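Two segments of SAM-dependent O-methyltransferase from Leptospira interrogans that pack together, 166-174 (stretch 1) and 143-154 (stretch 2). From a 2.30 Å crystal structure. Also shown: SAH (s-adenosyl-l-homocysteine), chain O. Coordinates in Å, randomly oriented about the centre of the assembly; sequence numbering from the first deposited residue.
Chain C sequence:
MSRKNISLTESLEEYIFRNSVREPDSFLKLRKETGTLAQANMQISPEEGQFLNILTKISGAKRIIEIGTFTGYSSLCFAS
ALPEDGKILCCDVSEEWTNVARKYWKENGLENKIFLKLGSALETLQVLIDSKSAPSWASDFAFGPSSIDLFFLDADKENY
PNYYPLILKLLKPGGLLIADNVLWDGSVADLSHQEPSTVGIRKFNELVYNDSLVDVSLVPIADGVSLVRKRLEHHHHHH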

# COMPACT_ATOMS: atom_id res chain seq x y z
N LEU C 166 18.26 13.36 1.63
CA LEU C 166 17.46 14.57 1.87
C LEU C 166 16.01 14.27 2.27
O LEU C 166 15.43 14.95 3.14
CB LEU C 166 17.48 15.49 0.64
CG LEU C 166 18.80 15.93 -0.02
CD1 LEU C 166 18.51 16.76 -1.28
CD2 LEU C 166 19.72 16.71 0.92
N ILE C 167 15.42 13.26 1.62
CA ILE C 167 14.08 12.77 1.95
C ILE C 167 14.06 12.25 3.38
O ILE C 167 13.15 12.56 4.15
CB ILE C 167 13.64 11.64 0.98
CG1 ILE C 167 13.39 12.22 -0.43
CG2 ILE C 167 12.42 10.88 1.51
CD1 ILE C 167 13.46 11.20 -1.54
N LEU C 168 15.08 11.48 3.72
CA LEU C 168 15.16 10.80 5.00
C LEU C 168 15.33 11.80 6.14
O LEU C 168 14.84 11.58 7.25
CB LEU C 168 16.34 9.83 4.97
CG LEU C 168 16.09 8.39 5.38
CD1 LEU C 168 14.87 7.81 4.67
CD2 LEU C 168 17.35 7.56 5.10
N LYS C 169 16.03 12.91 5.86
CA LYS C 169 16.23 13.99 6.81
C LYS C 169 14.95 14.81 6.99
O LYS C 169 14.60 15.20 8.12
CB LYS C 169 17.41 14.87 6.35
CG LYS C 169 17.74 16.04 7.29
CD LYS C 169 19.21 16.01 7.73
CE LYS C 169 19.45 14.93 8.79
NZ LYS C 169 20.90 14.54 8.89
N LEU C 170 14.23 15.06 5.90
CA LEU C 170 12.98 15.81 5.97
C LEU C 170 11.82 15.01 6.57
O LEU C 170 10.92 15.58 7.18
CB LEU C 170 12.58 16.38 4.61
CG LEU C 170 13.35 17.63 4.17
CD1 LEU C 170 13.26 17.82 2.66
CD2 LEU C 170 12.86 18.89 4.91
N LEU C 171 11.85 13.69 6.40
CA LEU C 171 10.79 12.82 6.92
C LEU C 171 10.83 12.70 8.44
O LEU C 171 11.90 12.52 9.02
CB LEU C 171 10.87 11.41 6.32
CG LEU C 171 10.26 11.08 4.96
CD1 LEU C 171 10.55 9.61 4.64
CD2 LEU C 171 8.75 11.34 4.92
N LYS C 172 9.65 12.77 9.06
CA LYS C 172 9.49 12.42 10.47
C LYS C 172 9.72 10.92 10.65
O LYS C 172 9.49 10.14 9.72
CB LYS C 172 8.07 12.75 10.94
CG LYS C 172 7.64 14.21 10.79
CD LYS C 172 6.24 14.36 11.35
CE LYS C 172 5.59 15.64 10.89
NZ LYS C 172 4.16 15.58 11.29
N PRO C 173 10.18 10.51 11.85
CA PRO C 173 10.21 9.07 12.12
C PRO C 173 8.83 8.47 11.90
O PRO C 173 7.83 9.11 12.22
CB PRO C 173 10.61 9.01 13.60
CG PRO C 173 11.46 10.25 13.79
CD PRO C 173 10.71 11.28 12.99
N GLY C 174 8.77 7.28 11.31
CA GLY C 174 7.48 6.69 10.94
C GLY C 174 6.91 7.19 9.62
O GLY C 174 5.93 6.64 9.13
N SAH O . 4.28 12.83 -10.88
CA SAH O . 4.01 13.10 -12.33
CB SAH O . 5.12 12.49 -13.19
CG SAH O . 6.50 13.10 -12.96
SD SAH O . 7.44 13.09 -14.51
C SAH O . 2.62 12.65 -12.80
O SAH O . 2.21 12.91 -13.94
OXT SAH O . 1.87 12.01 -12.06
C5' SAH O . 8.91 13.88 -13.79
C4' SAH O . 8.83 15.40 -13.65
O4' SAH O . 9.92 15.83 -12.86
C3' SAH O . 8.94 16.13 -14.98
O3' SAH O . 7.85 17.01 -15.09
C2' SAH O . 10.22 16.93 -14.93
O2' SAH O . 10.03 18.23 -15.45
C1' SAH O . 10.53 16.97 -13.44
N9 SAH O . 11.97 17.04 -13.12
C8 SAH O . 13.04 16.55 -13.85
N7 SAH O . 14.19 16.84 -13.19
C5 SAH O . 13.87 17.50 -12.04
C6 SAH O . 14.64 18.03 -11.00
N6 SAH O . 15.96 17.93 -11.01
N1 SAH O . 14.01 18.67 -9.95
C2 SAH O . 12.63 18.78 -9.91
N3 SAH O . 11.88 18.26 -10.95
C4 SAH O . 12.48 17.63 -11.99
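Stretch 2 (143-154) FGPSSIDLFFLD

The end of a helix is tied here to the segment that leads into a strand, and a single carbonyl, Leu170 O, accepts two successive amides: Ser147 N at 2.8 Å and Ile148 N at 2.9 Å. Just before it, Lys169 O takes a nearly linear hydrogen bond from Ser146 N (2.8 Å). Carbonyls at a helix C-terminus lack partners in their own helix, and the incoming segment supplies them; the left-handed conformation of Ser146 (phi/psi 48/45) turns the chain between its own amide and that of Ser147.

Leu171 then leaves helical geometry and forms a parallel bridge with Ile148, their CA atoms 4.6 Å apart; Lys172 N returns a bond to Ile148 O at 2.9 Å. The extended Lys172 side chain (chi1 m, the rest t) lays its methylenes past Ser146 and Ser147, CG 3.3 Å from Ser146 O and CE 3.5 Å from Ser147 O, and its NZ makes a salt bridge to Asp149 OD1 (2.9 Å), with a water joining NZ to Asp149 OD2.

Beyond the corner at Asp149, strand 150-153 runs back along helix 166-170, nearly antiparallel at 164°, the axes approaching to 9.4 Å. That spacing is filled by apolar side chains. Phe151 points toward the helix: Ile167 CG2 lies over the Phe151 ring face, 3.6 Å from Phe151 CD1, while Leu171 CD2 (3.6 Å from Phe151 CD1) and Leu170 CB (3.8 Å from Phe151 CE1) lie at the ring edge. Farther along, Leu153 CD2 reaches Ile167 CD1 at 4.2 Å, whereas alternate residues Leu150 and Phe152 point away.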

# COMPACT_ATOMS: atom_id res chain seq x y z
N PHE C 143 8.86 23.18 7.38
CA PHE C 143 10.28 23.39 7.11
C PHE C 143 11.16 22.70 8.14
O PHE C 143 10.68 22.29 9.20
CB PHE C 143 10.64 24.88 6.98
CG PHE C 143 10.53 25.64 8.27
CD1 PHE C 143 11.66 25.84 9.07
CD2 PHE C 143 9.31 26.16 8.68
CE1 PHE C 143 11.57 26.55 10.26
CE2 PHE C 143 9.20 26.87 9.88
CZ PHE C 143 10.34 27.07 10.67
N GLY C 144 12.45 22.58 7.83
CA GLY C 144 13.40 21.97 8.75
C GLY C 144 13.36 20.45 8.71
O GLY C 144 12.44 19.88 8.11
N PRO C 145 14.35 19.79 9.32
CA PRO C 145 14.34 18.33 9.36
C PRO C 145 13.16 17.79 10.15
O PRO C 145 12.54 18.53 10.91
CB PRO C 145 15.66 17.98 10.06
CG PRO C 145 16.12 19.23 10.73
CD PRO C 145 15.52 20.38 10.00
N SER C 146 12.85 16.51 9.94
CA SER C 146 11.73 15.81 10.59
C SER C 146 10.41 16.56 10.54
O SER C 146 9.70 16.64 11.54
CB SER C 146 12.09 15.46 12.05
OG SER C 146 12.97 14.36 12.08
N SER C 147 10.08 17.11 9.39
CA SER C 147 8.86 17.92 9.28
C SER C 147 7.80 17.34 8.32
O SER C 147 6.67 17.81 8.30
CB SER C 147 9.23 19.35 8.85
OG SER C 147 9.96 19.35 7.63
N ILE C 148 8.18 16.32 7.55
CA ILE C 148 7.32 15.80 6.48
C ILE C 148 6.73 14.42 6.80
O ILE C 148 7.41 13.55 7.35
CB ILE C 148 8.08 15.79 5.11
CG1 ILE C 148 8.75 17.15 4.85
CG2 ILE C 148 7.15 15.39 3.96
CD1 ILE C 148 7.78 18.36 4.75
N ASP C 149 5.47 14.23 6.45
CA ASP C 149 4.79 12.96 6.67
C ASP C 149 5.05 11.95 5.57
O ASP C 149 5.28 10.76 5.83
CB ASP C 149 3.28 13.17 6.79
CG ASP C 149 2.92 14.03 7.98
OD1 ASP C 149 3.54 13.87 9.03
OD2 ASP C 149 2.00 14.86 7.85
N LEU C 150 5.02 12.43 4.33
CA LEU C 150 5.05 11.56 3.17
C LEU C 150 5.76 12.21 1.99
O LEU C 150 5.57 13.41 1.73
CB LEU C 150 3.63 11.10 2.80
CG LEU C 150 3.43 10.04 1.71
CD1 LEU C 150 2.16 9.22 1.98
CD2 LEU C 150 3.36 10.67 0.33
N PHE C 151 6.56 11.42 1.29
CA PHE C 151 7.22 11.85 0.07
C PHE C 151 6.78 11.01 -1.11
O PHE C 151 6.62 9.80 -0.99
CB PHE C 151 8.73 11.69 0.20
CG PHE C 151 9.43 12.92 0.65
CD1 PHE C 151 9.63 13.17 2.00
CD2 PHE C 151 9.91 13.83 -0.28
CE1 PHE C 151 10.31 14.32 2.42
CE2 PHE C 151 10.60 14.98 0.12
CZ PHE C 151 10.79 15.22 1.47
N PHE C 152 6.62 11.67 -2.26
CA PHE C 152 6.51 10.97 -3.53
C PHE C 152 7.71 11.33 -4.41
O PHE C 152 7.87 12.48 -4.82
CB PHE C 152 5.20 11.32 -4.23
CG PHE C 152 4.93 10.52 -5.47
CD1 PHE C 152 4.98 9.13 -5.45
CD2 PHE C 152 4.62 11.15 -6.66
CE1 PHE C 152 4.75 8.38 -6.60
CE2 PHE C 152 4.36 10.41 -7.82
CZ PHE C 152 4.43 9.02 -7.78
N LEU C 153 8.55 10.34 -4.69
CA LEU C 153 9.72 10.52 -5.53
C LEU C 153 9.46 10.05 -6.97
O LEU C 153 9.35 8.85 -7.24
CB LEU C 153 10.94 9.79 -4.94
CG LEU C 153 12.23 9.78 -5.78
CD1 LEU C 153 12.71 11.20 -6.14
CD2 LEU C 153 13.34 8.98 -5.10
N ASP C 154 9.39 11.02 -7.88
CA ASP C 154 9.12 10.76 -9.29
C ASP C 154 9.80 11.79 -10.21
O ASP C 154 9.22 12.25 -11.19
CB ASP C 154 7.61 10.76 -9.53
CG ASP C 154 7.22 10.16 -10.86
OD1 ASP C 154 8.02 9.40 -11.46
OD2 ASP C 154 6.10 10.44 -11.31
O HOH W 1 15.07 14.05 10.30
O HOH W 2 2.30 16.89 9.73